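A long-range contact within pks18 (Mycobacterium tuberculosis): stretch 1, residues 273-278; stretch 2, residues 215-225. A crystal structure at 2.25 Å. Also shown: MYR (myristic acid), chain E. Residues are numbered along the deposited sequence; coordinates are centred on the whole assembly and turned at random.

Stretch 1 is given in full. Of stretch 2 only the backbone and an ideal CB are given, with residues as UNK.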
# COMPACT_ATOMS: atom_id res chain seq x y z
N ILE A 273 0.39 5.23 -16.29
CA ILE A 273 0.09 3.94 -15.72
C ILE A 273 -0.89 3.27 -16.68
O ILE A 273 -1.68 3.95 -17.34
CB ILE A 273 -0.56 4.07 -14.33
CG1 ILE A 273 0.46 4.66 -13.35
CG2 ILE A 273 -1.06 2.71 -13.86
CD1 ILE A 273 -0.14 5.08 -12.03
N THR A 274 -0.84 1.95 -16.76
CA THR A 274 -1.71 1.22 -17.64
C THR A 274 -2.19 -0.08 -17.00
O THR A 274 -1.63 -0.53 -16.00
CB THR A 274 -0.98 0.89 -18.95
OG1 THR A 274 -1.93 0.42 -19.92
CG2 THR A 274 0.08 -0.17 -18.72
N CYS A 275 -3.22 -0.67 -17.59
CA CYS A 275 -3.78 -1.93 -17.12
C CYS A 275 -3.97 -2.83 -18.34
O CYS A 275 -4.62 -2.44 -19.31
CB CYS A 275 -5.13 -1.70 -16.44
SG CYS A 275 -6.07 -3.22 -16.09
N GLU A 276 -3.38 -4.02 -18.31
CA GLU A 276 -3.51 -4.96 -19.42
C GLU A 276 -4.38 -6.13 -18.98
O GLU A 276 -4.03 -6.86 -18.05
CB GLU A 276 -2.12 -5.46 -19.86
CG GLU A 276 -1.21 -4.35 -20.36
CD GLU A 276 0.26 -4.74 -20.34
OE1 GLU A 276 0.59 -5.74 -19.67
OE2 GLU A 276 1.08 -4.05 -20.99
N LEU A 277 -5.52 -6.28 -19.65
CA LEU A 277 -6.49 -7.34 -19.36
C LEU A 277 -6.39 -8.48 -20.37
O LEU A 277 -6.22 -8.25 -21.58
CB LEU A 277 -7.90 -6.76 -19.37
CG LEU A 277 -8.11 -5.60 -18.40
CD1 LEU A 277 -9.47 -4.97 -18.62
CD2 LEU A 277 -7.97 -6.10 -16.97
N SER A 278 -6.51 -9.70 -19.88
CA SER A 278 -6.44 -10.89 -20.71
C SER A 278 -7.79 -11.25 -21.33
O SER A 278 -8.85 -10.95 -20.77
CB SER A 278 -5.94 -12.07 -19.88
OG SER A 278 -6.25 -13.30 -20.50
N UNK A 215 -6.08 -3.14 -29.01
CA UNK A 215 -7.45 -3.28 -28.51
C UNK A 215 -7.53 -3.04 -27.02
O UNK A 215 -8.40 -2.32 -26.55
CB UNK A 215 -8.00 -4.67 -28.84
N UNK A 216 -6.65 -3.69 -26.27
CA UNK A 216 -6.65 -3.54 -24.82
C UNK A 216 -6.63 -2.08 -24.41
O UNK A 216 -7.37 -1.67 -23.51
CB UNK A 216 -5.45 -4.27 -24.21
N UNK A 217 -5.80 -1.29 -25.08
CA UNK A 217 -5.71 0.13 -24.78
C UNK A 217 -7.01 0.82 -25.18
O UNK A 217 -7.55 1.61 -24.41
CB UNK A 217 -4.52 0.76 -25.50
N UNK A 218 -7.50 0.53 -26.38
CA UNK A 218 -8.75 1.13 -26.85
C UNK A 218 -9.89 0.76 -25.93
O UNK A 218 -10.77 1.58 -25.65
CB UNK A 218 -9.06 0.69 -28.28
N UNK A 219 -9.88 -0.49 -25.46
CA UNK A 219 -10.91 -0.99 -24.55
C UNK A 219 -10.86 -0.29 -23.19
O UNK A 219 -11.89 0.12 -22.66
CB UNK A 219 -10.75 -2.50 -24.36
N UNK A 220 -9.66 -0.18 -22.64
CA UNK A 220 -9.47 0.48 -21.35
C UNK A 220 -9.92 1.94 -21.43
O UNK A 220 -10.60 2.45 -20.54
CB UNK A 220 -8.01 0.40 -20.91
N UNK A 221 -9.55 2.60 -22.52
CA UNK A 221 -9.91 4.00 -22.70
C UNK A 221 -11.39 4.21 -22.96
O UNK A 221 -11.89 5.33 -22.90
CB UNK A 221 -9.10 4.60 -23.86
N UNK A 222 -12.11 3.13 -23.24
CA UNK A 222 -13.54 3.25 -23.48
C UNK A 222 -14.29 2.88 -22.21
O UNK A 222 -15.48 3.18 -22.07
CB UNK A 222 -13.98 2.37 -24.65
N UNK A 223 -13.59 2.26 -21.26
CA UNK A 223 -14.22 1.83 -20.02
C UNK A 223 -13.88 2.58 -18.73
O UNK A 223 -14.75 2.80 -17.89
CB UNK A 223 -13.87 0.36 -19.81
N UNK A 224 -12.62 2.95 -18.56
CA UNK A 224 -12.18 3.60 -17.34
C UNK A 224 -12.59 5.06 -17.11
O UNK A 224 -12.55 5.89 -18.01
CB UNK A 224 -10.65 3.53 -17.30
N UNK A 225 -13.01 5.34 -15.88
CA UNK A 225 -13.45 6.68 -15.51
C UNK A 225 -12.81 7.15 -14.21
O UNK A 225 -11.97 6.45 -13.63
CB UNK A 225 -14.97 6.72 -15.38
C1 MYR E . -11.16 8.84 -22.84
O1 MYR E . -12.21 9.49 -22.85
O2 MYR E . -10.90 8.11 -23.80
C2 MYR E . -10.19 8.95 -21.67
C3 MYR E . -10.13 7.64 -20.88
C4 MYR E . -9.19 7.76 -19.68
C5 MYR E . -9.09 6.44 -18.92
C6 MYR E . -8.44 5.33 -19.75
C7 MYR E . -6.95 5.56 -20.01
C8 MYR E . -6.12 5.47 -18.74
C9 MYR E . -6.17 4.06 -18.13
C10 MYR E . -5.44 4.03 -16.79
C11 MYR E . -5.55 2.64 -16.15
C12 MYR E . -4.87 2.61 -14.78
C13 MYR E . -5.05 1.24 -14.12
C14 MYR E . -4.41 1.21 -12.73

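Positions 215 and 218 have nothing of the strand within 5.5 Å of the ideal CB, so stretch 1 sets no demand. They are Ile215 and Val218, which make no contact with the strand.

Position 216 points its CA-to-CB bond toward the strand. The ideal CB lies 4.8 Å from Leu277 O and 5.3 Å from Cys275 O. Backbone polar groups of the strand are therefore within reach, including Leu277 N. A side chain with both a donor and an acceptor would suit, such as Asn; a longer Gln might also reach. The residue is Asn216, with chi1 in t. Its amide group sits against the strand backbone at Cys275 and Leu277. The amide is probably turned over in the model, so the roles of its two ends are left open.

Position 217 points sideways. The nearest polar group on offer is the hydroxyl of Thr274, too far for a small side chain. A polar residue of moderate length would suit. It is Asp217, whose end comes nearer than its CB. OD1 stays 4.3 Å from Thr274 OG1, and a water bridges the gap, its O 3.3 Å from Asp217 OD1 and 2.8 Å from Thr274 OG1.

Position 219 points toward the strand, but its ideal CB has no neighbour there within 5.5 Å. Several side chains would fit; it is Val219, which stops short of contact.

Position 220 also points toward the strand. Its ideal CB lies 4.7 Å from Cys275 O. The side chains of Cys275 and Leu277 and the myristic acid chain offer an apolar setting. Ile, Leu, Val or Met would suit. It is Ile220. Its CD1 packs 3.6 Å from Leu277 CD1, and its CG2 lies 3.6 Å from MYR C9.

Position 221 points sideways, beyond contact with the strand, but close to the ligand. Its backbone O is 3.1 Å from MYR O2. Many residues are possible; it is His221, with MYR C7 over one ring face.

Positions 222 and 223 are out of reach of the strand, which leaves the choice open. They are Ser222, whose OG donates to Val219 O at 2.9 Å, and Leu223.

Position 224 has phi/psi of -74/137°, no longer helical. It points toward the strand, but from a distance, so a long apolar or aromatic side chain would suit. It is Phe224. CE2 lies 3.9 Å from Cys275 CB, and both Cys275 CB and MYR C11 meet the ring at its edge.

Position 225 is out of reach, with phi/psi of -132/-175°. These extended angles suit most residues, and stretch 1 sets no limit; it is Gly225.

Stretch 2, residues 215-225: INDVVIHSLFG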
# COMPACT_ATOMS: atom_id res chain seq x y z
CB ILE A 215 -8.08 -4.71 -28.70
CG1 ILE A 215 -7.08 -5.65 -29.34
CG2 ILE A 215 -9.42 -4.62 -29.44
CD1 ILE A 215 -6.08 -6.19 -28.37
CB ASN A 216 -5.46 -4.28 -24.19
CG ASN A 216 -5.34 -4.00 -22.70
OD1 ASN A 216 -4.64 -3.09 -22.29
ND2 ASN A 216 -6.04 -4.79 -21.89
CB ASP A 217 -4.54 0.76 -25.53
CG ASP A 217 -3.98 1.98 -24.81
OD1 ASP A 217 -3.26 1.79 -23.80
OD2 ASP A 217 -4.28 3.12 -25.23
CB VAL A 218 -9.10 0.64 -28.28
CG1 VAL A 218 -10.48 1.16 -28.67
CG2 VAL A 218 -8.04 1.12 -29.28
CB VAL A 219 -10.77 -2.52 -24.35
CG1 VAL A 219 -11.66 -2.99 -23.20
CG2 VAL A 219 -11.15 -3.25 -25.64
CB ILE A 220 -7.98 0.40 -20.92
CG1 ILE A 220 -7.83 -0.57 -19.75
CG2 ILE A 220 -7.44 1.75 -20.57
CD1 ILE A 220 -8.11 -2.00 -20.11
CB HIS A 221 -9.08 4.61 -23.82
CG HIS A 221 -7.66 4.88 -23.43
ND1 HIS A 221 -7.09 6.13 -23.51
CD2 HIS A 221 -6.68 4.05 -22.98
CE1 HIS A 221 -5.83 6.07 -23.12
NE2 HIS A 221 -5.56 4.82 -22.79
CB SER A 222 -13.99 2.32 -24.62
OG SER A 222 -14.15 0.98 -24.18
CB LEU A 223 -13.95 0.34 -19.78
CG LEU A 223 -14.54 -0.69 -20.75
CD1 LEU A 223 -14.16 -2.08 -20.28
CD2 LEU A 223 -16.06 -0.55 -20.79
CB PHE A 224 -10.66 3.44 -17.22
CG PHE A 224 -10.21 2.00 -17.11
CD1 PHE A 224 -11.10 0.95 -17.34
CD2 PHE A 224 -8.90 1.70 -16.75
CE1 PHE A 224 -10.68 -0.39 -17.21
CE2 PHE A 224 -8.48 0.35 -16.62
CZ PHE A 224 -9.37 -0.68 -16.86
O HOH W 1 -3.08 2.80 -20.71
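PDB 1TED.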